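Local coordinates for AlgX/AlgJ SGNH hydrolase-like domain-containing protein (Eubacterium siraeum, PDB 4NZK), which is of unknown function but belongs to the DHHW family of the SGNH hydrolase clan, and is probably exported, perhaps as a lipoprotein, at residues G280-I285 with S301-Y306; V271-A276 with I305-I310; T227-T232 with F247-V252; V100-M105 with V138-V143. All coordinates share one frame; numbering follows the deposited sequence. Where two conformers were deposited one is given.

Contact 1: G280-I285 with S301-Y306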
loop_
_atom_site.group_PDB
_atom_site.type_symbol
_atom_site.label_atom_id
_atom_site.label_comp_id
_atom_site.label_asym_id
_atom_site.label_seq_id
_atom_site.Cartn_x
_atom_site.Cartn_y
_atom_site.Cartn_z
ATOM N N GLY A 280 -8.549 -1.394 -22.302
ATOM C CA GLY A 280 -7.296 -1.970 -22.708
ATOM C C GLY A 280 -6.125 -1.751 -21.781
ATOM O O GLY A 280 -5.034 -2.243 -22.063
ATOM N N ARG A 281 -6.338 -1.052 -20.662
ATOM C CA ARG A 281 -5.252 -0.811 -19.697
ATOM C C ARG A 281 -5.219 -1.954 -18.705
ATOM O O ARG A 281 -6.219 -2.250 -18.044
ATOM C CB ARG A 281 -5.449 0.527 -18.986
ATOM C CG ARG A 281 -5.496 1.734 -19.897
ATOM C CD ARG A 281 -4.132 2.094 -20.503
ATOM N NE ARG A 281 -3.190 2.560 -19.494
ATOM C CZ ARG A 281 -3.153 3.797 -19.000
ATOM N NH1 ARG A 281 -4.009 4.744 -19.408
ATOM N NH2 ARG A 281 -2.253 4.098 -18.071
ATOM N N LYS A 282 -4.054 -2.593 -18.599
ATOM C CA LYS A 282 -3.874 -3.776 -17.768
ATOM C C LYS A 282 -2.727 -3.508 -16.815
ATOM O O LYS A 282 -1.590 -3.367 -17.238
ATOM C CB LYS A 282 -3.635 -5.024 -18.636
ATOM C CG LYS A 282 -4.808 -5.318 -19.577
ATOM C CD LYS A 282 -4.579 -6.537 -20.446
ATOM C CE LYS A 282 -5.759 -6.764 -21.372
ATOM N NZ LYS A 282 -5.582 -8.024 -22.137
ATOM N N LEU A 283 -3.053 -3.447 -15.533
ATOM C CA LEU A 283 -2.132 -3.016 -14.498
ATOM C C LEU A 283 -1.641 -4.208 -13.710
ATOM O O LEU A 283 -2.421 -5.095 -13.338
ATOM C CB LEU A 283 -2.880 -2.077 -13.529
ATOM C CG LEU A 283 -2.137 -1.580 -12.299
ATOM C CD1 LEU A 283 -0.972 -0.709 -12.716
ATOM C CD2 LEU A 283 -3.112 -0.843 -11.394
ATOM N N CYS A 284 -0.351 -4.226 -13.437
ATOM C CA CYS A 284 0.185 -5.155 -12.451
ATOM C C CYS A 284 0.749 -4.318 -11.307
ATOM O O CYS A 284 1.492 -3.356 -11.538
ATOM C CB CYS A 284 1.300 -5.986 -13.073
ATOM S SG CYS A 284 1.892 -7.303 -12.015
ATOM N N ILE A 285 0.361 -4.664 -10.088
ATOM C CA ILE A 285 0.829 -3.989 -8.890
ATOM C C ILE A 285 1.769 -4.922 -8.146
ATOM O O ILE A 285 1.448 -6.089 -7.904
ATOM C CB ILE A 285 -0.310 -3.627 -7.938
ATOM C CG1 ILE A 285 -1.372 -2.820 -8.656
ATOM C CG2 ILE A 285 0.211 -2.869 -6.731
ATOM C CD1 ILE A 285 -2.701 -2.901 -7.959
ATOM N N SER A 301 -10.793 2.170 -13.106
ATOM C CA SER A 301 -9.855 2.799 -14.056
ATOM C C SER A 301 -9.107 1.868 -15.014
ATOM O O SER A 301 -8.504 2.361 -15.969
ATOM C CB SER A 301 -8.823 3.621 -13.284
ATOM O OG SER A 301 -9.400 4.774 -12.677
ATOM N N PHE A 302 -9.123 0.564 -14.737
ATOM C CA PHE A 302 -8.367 -0.419 -15.492
ATOM C C PHE A 302 -9.246 -1.579 -15.893
ATOM O O PHE A 302 -10.131 -1.969 -15.143
ATOM C CB PHE A 302 -7.174 -0.923 -14.646
ATOM C CG PHE A 302 -6.119 0.128 -14.424
ATOM C CD1 PHE A 302 -5.103 0.279 -15.347
ATOM C CD2 PHE A 302 -6.167 0.992 -13.349
ATOM C CE1 PHE A 302 -4.149 1.278 -15.215
ATOM C CE2 PHE A 302 -5.219 1.994 -13.196
ATOM C CZ PHE A 302 -4.190 2.134 -14.131
ATOM N N GLU A 303 -8.941 -2.174 -17.050
ATOM C CA GLU A 303 -9.634 -3.347 -17.551
ATOM C C GLU A 303 -9.234 -4.608 -16.777
ATOM O O GLU A 303 -10.078 -5.465 -16.483
ATOM C CB GLU A 303 -9.341 -3.524 -19.054
ATOM C CG GLU A 303 -10.087 -4.706 -19.657
ATOM C CD GLU A 303 -9.994 -4.856 -21.176
ATOM O OE1 GLU A 303 -9.851 -3.843 -21.915
ATOM O OE2 GLU A 303 -10.113 -6.025 -21.644
ATOM N N GLU A 304 -7.933 -4.729 -16.481
ATOM C CA GLU A 304 -7.439 -5.843 -15.668
ATOM C C GLU A 304 -6.449 -5.316 -14.669
ATOM O O GLU A 304 -5.713 -4.361 -14.955
ATOM C CB GLU A 304 -6.746 -6.954 -16.501
ATOM C CG GLU A 304 -7.626 -7.620 -17.539
ATOM C CD GLU A 304 -6.960 -8.749 -18.308
ATOM O OE1 GLU A 304 -5.749 -9.077 -18.128
ATOM O OE2 GLU A 304 -7.679 -9.323 -19.135
ATOM N N ILE A 305 -6.463 -5.936 -13.493
ATOM C CA ILE A 305 -5.525 -5.638 -12.437
ATOM C C ILE A 305 -4.974 -6.926 -11.887
ATOM O O ILE A 305 -5.731 -7.798 -11.485
ATOM C CB ILE A 305 -6.155 -4.811 -11.301
ATOM C CG1 ILE A 305 -6.757 -3.499 -11.835
ATOM C CG2 ILE A 305 -5.119 -4.462 -10.244
ATOM C CD1 ILE A 305 -7.932 -3.027 -11.041
ATOM N N TYR A 306 -3.657 -7.022 -11.842
ATOM C CA TYR A 306 -2.981 -8.157 -11.203
ATOM C C TYR A 306 -2.302 -7.639 -9.945
ATOM O O TYR A 306 -1.549 -6.694 -9.993
ATOM C CB TYR A 306 -1.940 -8.785 -12.137
ATOM C CG TYR A 306 -2.544 -9.391 -13.383
ATOM C CD1 TYR A 306 -2.987 -8.582 -14.414
ATOM C CD2 TYR A 306 -2.633 -10.764 -13.541
ATOM C CE1 TYR A 306 -3.550 -9.121 -15.558
ATOM C CE2 TYR A 306 -3.182 -11.314 -14.698
ATOM C CZ TYR A 306 -3.622 -10.483 -15.698
ATOM O OH TYR A 306 -4.187 -11.021 -16.827
HETATM O O HOH W 1 -4.489 -10.200 -20.117
HETATM O O HOH W 2 -8.372 -7.296 -23.410
#
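The carbonyl oxygen of R281 receives two successive backbone donors from the facing segment, E303 N at 2.9 Å from R281 O and, more weakly, E304 N. Beyond this fork the two strands settle into parallel pairing: L283 N gives to E304 O, Y306 N to L283 O at 2.7 Å, and I285 N to Y306 O. The sheet then illustrates how two faces of one strand pair can differ in chemistry. On the face of K282 and E304, both CG atoms stand anti to the carbonyl carbon (chi1 -60°) and the extended side chains run side by side, with K282 CD packed 3.6 Å from E304 OE1. Their charges form only a long salt bridge, K282 NZ to E304 OE2 at 3.9 Å. One water links K282 NZ to E304 OE1, another to E303 OE2. E304 OE1 also accepts the Y306 hydroxyl, at 2.8 Å from OH, from above the carboxylate plane, while E303 OE1 takes G280 N on its anti side. On the face of L283 and I305 the segments make apolar contacts: L283 CB lies over the F302 ring, 4.0 Å from its centroid, and I285 CD1 meets I305 CG2. F177 of helix 167-180 packs on both L283 and F302, strand 328-334 adjoins 282-287 on its other edge, and R281 reaches D328 there in a salt bridge.

Contact 2: V271-A276 with I305-I310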
loop_
_atom_site.group_PDB
_atom_site.type_symbol
_atom_site.label_atom_id
_atom_site.label_comp_id
_atom_site.label_asym_id
_atom_site.label_seq_id
_atom_site.Cartn_x
_atom_site.Cartn_y
_atom_site.Cartn_z
ATOM N N VAL A 271 -3.767 -12.108 -7.179
ATOM C CA VAL A 271 -5.179 -11.893 -7.492
ATOM C C VAL A 271 -5.296 -11.224 -8.858
ATOM O O VAL A 271 -4.613 -10.249 -9.116
ATOM C CB VAL A 271 -5.878 -11.016 -6.422
ATOM C CG1 VAL A 271 -7.347 -10.845 -6.755
ATOM C CG2 VAL A 271 -5.683 -11.607 -5.030
ATOM N N LYS A 272 -6.130 -11.790 -9.721
ATOM C CA LYS A 272 -6.426 -11.203 -11.011
ATOM C C LYS A 272 -7.831 -10.623 -10.939
ATOM O O LYS A 272 -8.764 -11.291 -10.511
ATOM C CB LYS A 272 -6.350 -12.232 -12.136
ATOM C CG LYS A 272 -6.751 -11.665 -13.496
ATOM C CD LYS A 272 -6.621 -12.724 -14.582
ATOM C CE LYS A 272 -7.067 -12.160 -15.926
ATOM N NZ LYS A 272 -6.784 -13.096 -17.056
ATOM N N ILE A 273 -7.958 -9.381 -11.394
ATOM C CA ILE A 273 -9.254 -8.676 -11.375
ATOM C C ILE A 273 -9.568 -8.256 -12.803
ATOM O O ILE A 273 -8.725 -7.650 -13.476
ATOM C CB ILE A 273 -9.219 -7.432 -10.463
ATOM C CG1 ILE A 273 -8.826 -7.804 -9.050
ATOM C CG2 ILE A 273 -10.560 -6.716 -10.424
ATOM C CD1 ILE A 273 -8.356 -6.657 -8.227
ATOM N N GLU A 274 -10.769 -8.609 -13.263
ATOM C CA GLU A 274 -11.266 -8.236 -14.593
ATOM C C GLU A 274 -12.453 -7.327 -14.319
ATOM O O GLU A 274 -13.354 -7.692 -13.579
ATOM C CB GLU A 274 -11.696 -9.460 -15.405
ATOM C CG GLU A 274 -10.532 -10.373 -15.753
ATOM C CD GLU A 274 -10.972 -11.736 -16.247
ATOM O OE1 GLU A 274 -11.263 -12.629 -15.406
ATOM O OE2 GLU A 274 -10.994 -11.921 -17.472
ATOM N N THR A 275 -12.465 -6.158 -14.937
ATOM C CA THR A 275 -13.524 -5.179 -14.688
ATOM C C THR A 275 -14.358 -4.907 -15.924
ATOM O O THR A 275 -14.014 -5.338 -17.026
ATOM C CB THR A 275 -12.958 -3.811 -14.223
ATOM O OG1 THR A 275 -12.554 -3.049 -15.350
ATOM C CG2 THR A 275 -11.788 -3.970 -13.236
ATOM N N ALA A 276 -15.459 -4.185 -15.709
ATOM C CA ALA A 276 -16.328 -3.770 -16.797
ATOM C C ALA A 276 -15.812 -2.581 -17.617
ATOM O O ALA A 276 -16.413 -2.240 -18.623
ATOM C CB ALA A 276 -17.706 -3.468 -16.258
ATOM N N ILE A 305 -6.463 -5.936 -13.493
ATOM C CA ILE A 305 -5.525 -5.638 -12.437
ATOM C C ILE A 305 -4.974 -6.926 -11.887
ATOM O O ILE A 305 -5.731 -7.798 -11.485
ATOM C CB ILE A 305 -6.155 -4.811 -11.301
ATOM C CG1 ILE A 305 -6.757 -3.499 -11.835
ATOM C CG2 ILE A 305 -5.119 -4.462 -10.244
ATOM C CD1 ILE A 305 -7.932 -3.027 -11.041
ATOM N N TYR A 306 -3.657 -7.022 -11.842
ATOM C CA TYR A 306 -2.981 -8.157 -11.203
ATOM C C TYR A 306 -2.302 -7.639 -9.945
ATOM O O TYR A 306 -1.549 -6.694 -9.993
ATOM C CB TYR A 306 -1.940 -8.785 -12.137
ATOM C CG TYR A 306 -2.544 -9.391 -13.383
ATOM C CD1 TYR A 306 -2.987 -8.582 -14.414
ATOM C CD2 TYR A 306 -2.633 -10.764 -13.541
ATOM C CE1 TYR A 306 -3.550 -9.121 -15.558
ATOM C CE2 TYR A 306 -3.182 -11.314 -14.698
ATOM C CZ TYR A 306 -3.622 -10.483 -15.698
ATOM O OH TYR A 306 -4.187 -11.021 -16.827
ATOM N N VAL A 307 -2.580 -8.291 -8.830
ATOM C CA VAL A 307 -2.108 -7.845 -7.531
ATOM C C VAL A 307 -1.116 -8.877 -7.011
ATOM O O VAL A 307 -1.480 -10.035 -6.750
ATOM C CB VAL A 307 -3.229 -7.663 -6.502
ATOM C CG1 VAL A 307 -2.677 -6.960 -5.263
ATOM C CG2 VAL A 307 -4.383 -6.879 -7.078
ATOM N N CYS A 308 0.128 -8.439 -6.874
ATOM C CA CYS A 308 1.236 -9.279 -6.464
ATOM C C CYS A 308 2.014 -8.648 -5.325
ATOM O O CYS A 308 2.194 -7.445 -5.283
ATOM C CB CYS A 308 2.194 -9.419 -7.633
ATOM S SG CYS A 308 1.457 -10.010 -9.191
ATOM N N ASP A 309 2.497 -9.479 -4.416
ATOM C CA ASP A 309 3.272 -9.026 -3.281
ATOM C C ASP A 309 4.747 -9.351 -3.522
ATOM O O ASP A 309 5.094 -10.487 -3.830
ATOM C CB ASP A 309 2.821 -9.716 -1.995
ATOM C CG ASP A 309 3.296 -8.968 -0.762
ATOM O OD1 ASP A 309 4.533 -9.016 -0.482
ATOM O OD2 ASP A 309 2.428 -8.346 -0.082
ATOM N N ILE A 310 5.618 -8.365 -3.322
ATOM C CA ILE A 310 7.052 -8.563 -3.549
ATOM C C ILE A 310 7.688 -9.621 -2.646
ATOM O O ILE A 310 8.760 -10.106 -2.949
ATOM C CB ILE A 310 7.814 -7.235 -3.390
ATOM C CG1 ILE A 310 7.719 -6.721 -1.942
ATOM C CG2 ILE A 310 7.285 -6.191 -4.367
ATOM C CD1 ILE A 310 8.375 -5.393 -1.710
HETATM O O HOH W 3 -4.297 -14.340 -16.811
#
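Strands 271-275 and 305-309 run antiparallel, their axes 162° apart, with the hydrogen-bonded pairs V271/V307 and I273/I305 on either side of the non-hydrogen-bonded pair K272/Y306. Each hydrogen-bonded pair closes a ring of two backbone bonds, the shortest being I273 N to I305 O at 2.7 Å. The non-hydrogen-bonded position between them carries the most distinctive side-chain contact, a lysine laid over a tyrosine. K272 CG stands anti to the backbone N (chi1 176°), and the rest of the chain is extended, so that it travels beside the ring in the same direction. K272 CG sits over the face of Y306, 4.2 Å from the ring centroid, and K272 CD approaches Y306 CE2 at 3.7 Å. Farther out, K272 CE comes within 3.2 Å of Y306 OH. The ammonium group donates to a water at 2.8 Å from K272 NZ, and this water, lying in the plane of the ring, returns a weak bond to the Y306 hydroxyl, whose stronger partner is E304. The other face is purely aliphatic: I273 CB meets I305 CB at 4.1 Å, and I273 CD1 crosses over to V307 CG2. Strand 270-275 is thereby held between 304-309 and the outermost strand 229-234, where A231 and Y233 pack on V271 and Y229 on I273, continuing this apolar surface across the sheet.

Contact 3: T227-T232 with F247-V252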
loop_
_atom_site.group_PDB
_atom_site.type_symbol
_atom_site.label_atom_id
_atom_site.label_comp_id
_atom_site.label_asym_id
_atom_site.label_seq_id
_atom_site.Cartn_x
_atom_site.Cartn_y
_atom_site.Cartn_z
ATOM N N THR A 227 -17.950 0.158 -10.317
ATOM C CA THR A 227 -17.719 -0.631 -11.514
ATOM C C THR A 227 -17.764 -2.116 -11.217
ATOM O O THR A 227 -17.174 -2.587 -10.233
ATOM C CB THR A 227 -16.379 -0.217 -12.173
ATOM O OG1 THR A 227 -16.416 1.180 -12.496
ATOM C CG2 THR A 227 -16.079 -1.023 -13.466
ATOM N N ASP A 228 -18.463 -2.872 -12.068
ATOM C CA ASP A 228 -18.543 -4.310 -11.883
ATOM C C ASP A 228 -17.180 -4.949 -12.172
ATOM O O ASP A 228 -16.408 -4.462 -13.000
ATOM C CB ASP A 228 -19.648 -4.921 -12.764
ATOM C CG ASP A 228 -19.935 -6.374 -12.421
ATOM O OD1 ASP A 228 -19.868 -6.722 -11.225
ATOM O OD2 ASP A 228 -20.246 -7.164 -13.337
ATOM N N TYR A 229 -16.885 -6.017 -11.447
ATOM C CA TYR A 229 -15.620 -6.745 -11.637
ATOM C C TYR A 229 -15.777 -8.198 -11.134
ATOM O O TYR A 229 -16.756 -8.549 -10.444
ATOM C CB TYR A 229 -14.459 -6.051 -10.851
ATOM C CG TYR A 229 -14.562 -6.303 -9.352
ATOM C CD1 TYR A 229 -15.337 -5.501 -8.536
ATOM C CD2 TYR A 229 -13.961 -7.409 -8.783
ATOM C CE1 TYR A 229 -15.467 -5.759 -7.178
ATOM C CE2 TYR A 229 -14.095 -7.700 -7.427
ATOM C CZ TYR A 229 -14.845 -6.874 -6.613
ATOM O OH TYR A 229 -15.009 -7.191 -5.278
ATOM N N THR A 230 -14.815 -9.034 -11.532
ATOM C CA THR A 230 -14.679 -10.399 -11.042
ATOM C C THR A 230 -13.214 -10.635 -10.683
ATOM O O THR A 230 -12.338 -10.319 -11.478
ATOM C CB THR A 230 -15.060 -11.457 -12.090
ATOM O OG1 THR A 230 -16.245 -11.059 -12.796
ATOM C CG2 THR A 230 -15.248 -12.796 -11.408
ATOM N N ALA A 231 -12.958 -11.123 -9.479
ATOM C CA ALA A 231 -11.603 -11.458 -9.054
ATOM C C ALA A 231 -11.417 -12.961 -9.095
ATOM O O ALA A 231 -12.346 -13.710 -8.751
ATOM C CB ALA A 231 -11.323 -10.917 -7.672
ATOM N N THR A 232 -10.216 -13.391 -9.480
ATOM C CA THR A 232 -9.814 -14.804 -9.472
ATOM C C THR A 232 -8.558 -14.901 -8.612
ATOM O O THR A 232 -7.588 -14.131 -8.796
ATOM C CB THR A 232 -9.584 -15.326 -10.893
ATOM O OG1 THR A 232 -10.796 -15.133 -11.649
ATOM C CG2 THR A 232 -9.217 -16.814 -10.883
ATOM N N PHE A 247 -15.132 -17.997 -5.335
ATOM C CA PHE A 247 -15.046 -16.750 -4.635
ATOM C C PHE A 247 -14.435 -15.673 -5.531
ATOM O O PHE A 247 -13.316 -15.824 -6.010
ATOM C CB PHE A 247 -14.241 -16.906 -3.355
ATOM C CG PHE A 247 -14.256 -15.670 -2.525
ATOM C CD1 PHE A 247 -15.417 -15.290 -1.874
ATOM C CD2 PHE A 247 -13.146 -14.861 -2.430
ATOM C CE1 PHE A 247 -15.464 -14.132 -1.128
ATOM C CE2 PHE A 247 -13.186 -13.700 -1.681
ATOM C CZ PHE A 247 -14.344 -13.334 -1.023
ATOM N N HIS A 248 -15.177 -14.590 -5.755
ATOM C CA HIS A 248 -14.778 -13.619 -6.775
ATOM C C HIS A 248 -14.822 -12.157 -6.350
ATOM O O HIS A 248 -14.727 -11.281 -7.198
ATOM C CB HIS A 248 -15.617 -13.839 -8.047
ATOM C CG HIS A 248 -15.441 -15.198 -8.641
ATOM N ND1 HIS A 248 -14.245 -15.629 -9.171
ATOM C CD2 HIS A 248 -16.301 -16.235 -8.751
ATOM C CE1 HIS A 248 -14.374 -16.877 -9.584
ATOM N NE2 HIS A 248 -15.615 -17.267 -9.346
ATOM N N SER A 249 -14.887 -11.902 -5.058
ATOM C CA SER A 249 -14.826 -10.548 -4.516
ATOM C C SER A 249 -13.421 -10.269 -4.012
ATOM O O SER A 249 -12.684 -11.184 -3.660
ATOM C CB SER A 249 -15.790 -10.392 -3.336
ATOM O OG SER A 249 -15.731 -9.081 -2.798
ATOM N N ILE A 250 -13.035 -8.992 -4.019
ATOM C CA ILE A 250 -11.795 -8.593 -3.342
ATOM C C ILE A 250 -12.031 -8.249 -1.885
ATOM O O ILE A 250 -11.086 -7.919 -1.191
ATOM C CB ILE A 250 -11.042 -7.430 -4.030
ATOM C CG1 ILE A 250 -11.892 -6.171 -4.001
ATOM C CG2 ILE A 250 -10.584 -7.853 -5.412
ATOM C CD1 ILE A 250 -11.104 -4.976 -4.487
ATOM N N PHE A 251 -13.282 -8.242 -1.427
ATOM C CA PHE A 251 -13.609 -7.921 -0.035
ATOM C C PHE A 251 -13.947 -9.190 0.689
ATOM O O PHE A 251 -14.901 -9.880 0.314
ATOM C CB PHE A 251 -14.764 -6.895 0.053
ATOM C CG PHE A 251 -14.478 -5.635 -0.710
ATOM C CD1 PHE A 251 -13.729 -4.619 -0.145
ATOM C CD2 PHE A 251 -14.918 -5.484 -2.008
ATOM C CE1 PHE A 251 -13.421 -3.459 -0.871
ATOM C CE2 PHE A 251 -14.601 -4.356 -2.747
ATOM C CZ PHE A 251 -13.860 -3.320 -2.163
ATOM N N VAL A 252 -13.172 -9.472 1.741
ATOM C CA VAL A 252 -13.277 -10.694 2.488
ATOM C C VAL A 252 -13.760 -10.375 3.892
ATOM O O VAL A 252 -13.186 -9.535 4.576
ATOM C CB VAL A 252 -11.900 -11.386 2.526
ATOM C CG1 VAL A 252 -11.952 -12.713 3.280
ATOM C CG2 VAL A 252 -11.443 -11.684 1.108
#
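Y229 reaches across to S249, I250 and F251 with its hydroxyl, although its backbone belongs to a strand that the loop 247-252 merely flanks. Its CB packs on the carbonyl oxygen of E274 in the adjoining strand. CG takes the crowded position between the backbone N and the carbonyl carbon (chi1 74°), which starts the ring on its way across to the loop. Along the ring, Y229 CE2 passes 3.6 Å from H248 O, and Y229 CZ rests against I250 CG1 at 4.0 Å. At the tip, I250 N donates to Y229 OH over 3.0 Å in a nearly straight bond (168°), its N-H arriving at the ring edge. S249 OG stands 3.2 Å from the same hydroxyl and accepts F251 N, which makes an ST turn just where the phenol docks. Two residues along the strand, A231 uses both its backbone polar atoms: A231 N donates to H248 O, and A231 O receives H248 ND1 at 2.7 Å, close to the imidazole plane. A231 CB, meanwhile, packs on I250 CG2 at 3.9 Å. The chemistry illustrates how an edge strand can be covered without a further strand. At A231 the loop offers a main-chain acceptor and a side-chain donor in place of a strand's backbone, the Y229 oxygen serves as acceptor for the I250 amide, and the bond to A231 O implies that the H248 imidazole carries a proton on ND1.

Contact 4: V100-M105 with V138-V143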
loop_
_atom_site.group_PDB
_atom_site.type_symbol
_atom_site.label_atom_id
_atom_site.label_comp_id
_atom_site.label_asym_id
_atom_site.label_seq_id
_atom_site.Cartn_x
_atom_site.Cartn_y
_atom_site.Cartn_z
ATOM N N VAL A 100 6.084 -0.761 -21.834
ATOM C CA VAL A 100 5.384 -0.965 -20.584
ATOM C C VAL A 100 5.771 0.193 -19.698
ATOM O O VAL A 100 6.941 0.394 -19.423
ATOM C CB VAL A 100 5.786 -2.316 -19.947
ATOM C CG1 VAL A 100 5.102 -2.487 -18.617
ATOM C CG2 VAL A 100 5.422 -3.473 -20.899
ATOM N N ASN A 101 4.779 0.943 -19.218
ATOM C CA ASN A 101 5.066 2.059 -18.294
ATOM C C ASN A 101 5.166 1.521 -16.897
ATOM O O ASN A 101 4.310 0.752 -16.479
ATOM C CB ASN A 101 4.029 3.192 -18.375
ATOM C CG ASN A 101 4.351 4.136 -19.494
ATOM O OD1 ASN A 101 5.521 4.250 -19.904
ATOM N ND2 ASN A 101 3.360 4.843 -19.978
ATOM N N VAL A 102 6.251 1.906 -16.216
ATOM C CA VAL A 102 6.515 1.455 -14.843
ATOM C C VAL A 102 6.500 2.697 -13.960
ATOM O O VAL A 102 7.139 3.713 -14.288
ATOM C CB VAL A 102 7.864 0.759 -14.745
ATOM C CG1 VAL A 102 8.144 0.275 -13.324
ATOM C CG2 VAL A 102 7.918 -0.425 -15.755
ATOM N N PHE A 103 5.710 2.610 -12.887
ATOM C CA PHE A 103 5.470 3.716 -11.976
ATOM C C PHE A 103 5.957 3.308 -10.586
ATOM O O PHE A 103 5.918 2.122 -10.212
ATOM C CB PHE A 103 3.978 4.012 -11.856
ATOM C CG PHE A 103 3.286 4.435 -13.133
ATOM C CD1 PHE A 103 2.921 3.514 -14.117
ATOM C CD2 PHE A 103 2.960 5.761 -13.326
ATOM C CE1 PHE A 103 2.219 3.927 -15.245
ATOM C CE2 PHE A 103 2.283 6.184 -14.459
ATOM C CZ PHE A 103 1.929 5.266 -15.425
ATOM N N ASN A 104 6.408 4.296 -9.830
ATOM C CA ASN A 104 6.862 4.100 -8.465
ATOM C C ASN A 104 6.082 5.048 -7.543
ATOM O O ASN A 104 6.007 6.242 -7.801
ATOM C CB ASN A 104 8.326 4.511 -8.390
ATOM C CG ASN A 104 8.858 4.500 -6.980
ATOM O OD1 ASN A 104 8.828 3.478 -6.326
ATOM N ND2 ASN A 104 9.318 5.659 -6.498
HETATM N N MSE A 105 5.532 4.496 -6.467
HETATM C CA MSE A 105 4.839 5.317 -5.450
HETATM C C MSE A 105 5.161 4.798 -4.076
HETATM O O MSE A 105 4.548 3.847 -3.587
HETATM C CB MSE A 105 3.330 5.400 -5.745
HETATM C CG MSE A 105 2.694 6.464 -4.805
HETATM SE SE MSE A 105 0.837 6.833 -5.259
HETATM C CE MSE A 105 0.153 5.058 -5.072
ATOM N N VAL A 138 15.453 5.452 -13.324
ATOM C CA VAL A 138 15.737 5.620 -14.745
ATOM C C VAL A 138 14.553 5.044 -15.532
ATOM O O VAL A 138 14.274 3.843 -15.483
ATOM C CB VAL A 138 17.023 4.905 -15.163
ATOM C CG1 VAL A 138 17.229 5.008 -16.670
ATOM C CG2 VAL A 138 18.204 5.479 -14.418
ATOM N N ASN A 139 13.848 5.931 -16.244
ATOM C CA ASN A 139 12.690 5.583 -17.055
ATOM C C ASN A 139 11.552 4.907 -16.272
ATOM O O ASN A 139 10.792 4.103 -16.791
ATOM C CB ASN A 139 13.087 4.736 -18.248
ATOM C CG ASN A 139 14.029 5.437 -19.158
ATOM O OD1 ASN A 139 13.903 6.649 -19.361
ATOM N ND2 ASN A 139 15.014 4.691 -19.713
ATOM N N VAL A 140 11.455 5.281 -15.011
ATOM C CA VAL A 140 10.362 4.879 -14.134
ATOM C C VAL A 140 9.666 6.168 -13.715
ATOM O O VAL A 140 10.330 7.115 -13.278
ATOM C CB VAL A 140 10.850 4.077 -12.907
ATOM C CG1 VAL A 140 9.732 3.768 -11.936
ATOM C CG2 VAL A 140 11.482 2.787 -13.377
ATOM N N ILE A 141 8.346 6.188 -13.818
ATOM C CA ILE A 141 7.565 7.398 -13.521
ATOM C C ILE A 141 7.294 7.509 -12.034
ATOM O O ILE A 141 6.672 6.644 -11.455
ATOM C CB ILE A 141 6.220 7.332 -14.269
ATOM C CG1 ILE A 141 6.477 7.232 -15.779
ATOM C CG2 ILE A 141 5.345 8.514 -13.914
ATOM C CD1 ILE A 141 5.264 6.789 -16.551
ATOM N N ASN A 142 7.747 8.581 -11.418
ATOM C CA ASN A 142 7.556 8.752 -9.990
ATOM C C ASN A 142 6.223 9.418 -9.736
ATOM O O ASN A 142 5.891 10.393 -10.365
ATOM C CB ASN A 142 8.659 9.587 -9.340
ATOM C CG ASN A 142 8.529 9.566 -7.828
ATOM O OD1 ASN A 142 8.611 8.494 -7.221
ATOM N ND2 ASN A 142 8.271 10.708 -7.228
ATOM N N VAL A 143 5.478 8.881 -8.781
ATOM C CA VAL A 143 4.201 9.445 -8.386
ATOM C C VAL A 143 4.380 10.045 -6.971
ATOM O O VAL A 143 4.875 9.376 -6.082
ATOM C CB VAL A 143 3.103 8.364 -8.338
ATOM C CG1 VAL A 143 1.762 8.947 -7.925
ATOM C CG2 VAL A 143 3.001 7.617 -9.632
HETATM O O HOH W 4 8.203 3.554 -17.682
#
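F103 and I141 pair in a parallel beta-bridge at the margin of the mixed sheet, their strands joined through helix 126-136 in a beta-alpha-beta crossover. Packing is closest from here onward. I141 CD1 lies over one face of the F103 ring, 4.0 Å from its centroid, while I141 CG2 touches F103 CD2 at 3.7 Å. Further along, V143 CG1 presses on the selenium of M105, a selenomethionine, at 3.5 Å. Backbone bonds I141 N to V102 O, N104 N to I141 O and V143 N to N104 O keep this part in register. Toward the exposed N139 the chains part company: no direct bond links V102 N to N139 O, and one water spans them, accepting from V102 N at 2.9 Å. On the face away from F103, N104 sets CG anti to the backbone N (chi1 173°) and hands its two amide ends to different partners: OD1 accepts from Y85 OH, and N104 ND2 donates to N142 OD1 at 3.0 Å, the two amide planes turned 34° apart.

In the fold
All four contacts reach one mixed sheet, and their chemistry follows their place in it. Contacts 1 and 2 share strand 304-309 and touch directly: F302 O lies near T275 OG1, and C284 SG packs on C308 SG. Contact 2 is the buried one, the others partly buried; the polar K282/E304 face of contact 1 continues to K272 and Y306 in contact 2. Contacts 3 and 4 involve opposite margins, their centres about 27 Å apart. At 229-234 the strand's tyrosine and the loop's histidine make the cross-bonds, whereas 141-142 is a short parallel strand with an asparagine pair and, just before it, a bridging water. Backbone pairing ties contact 3 to contact 2; contact 4 touches none of the others.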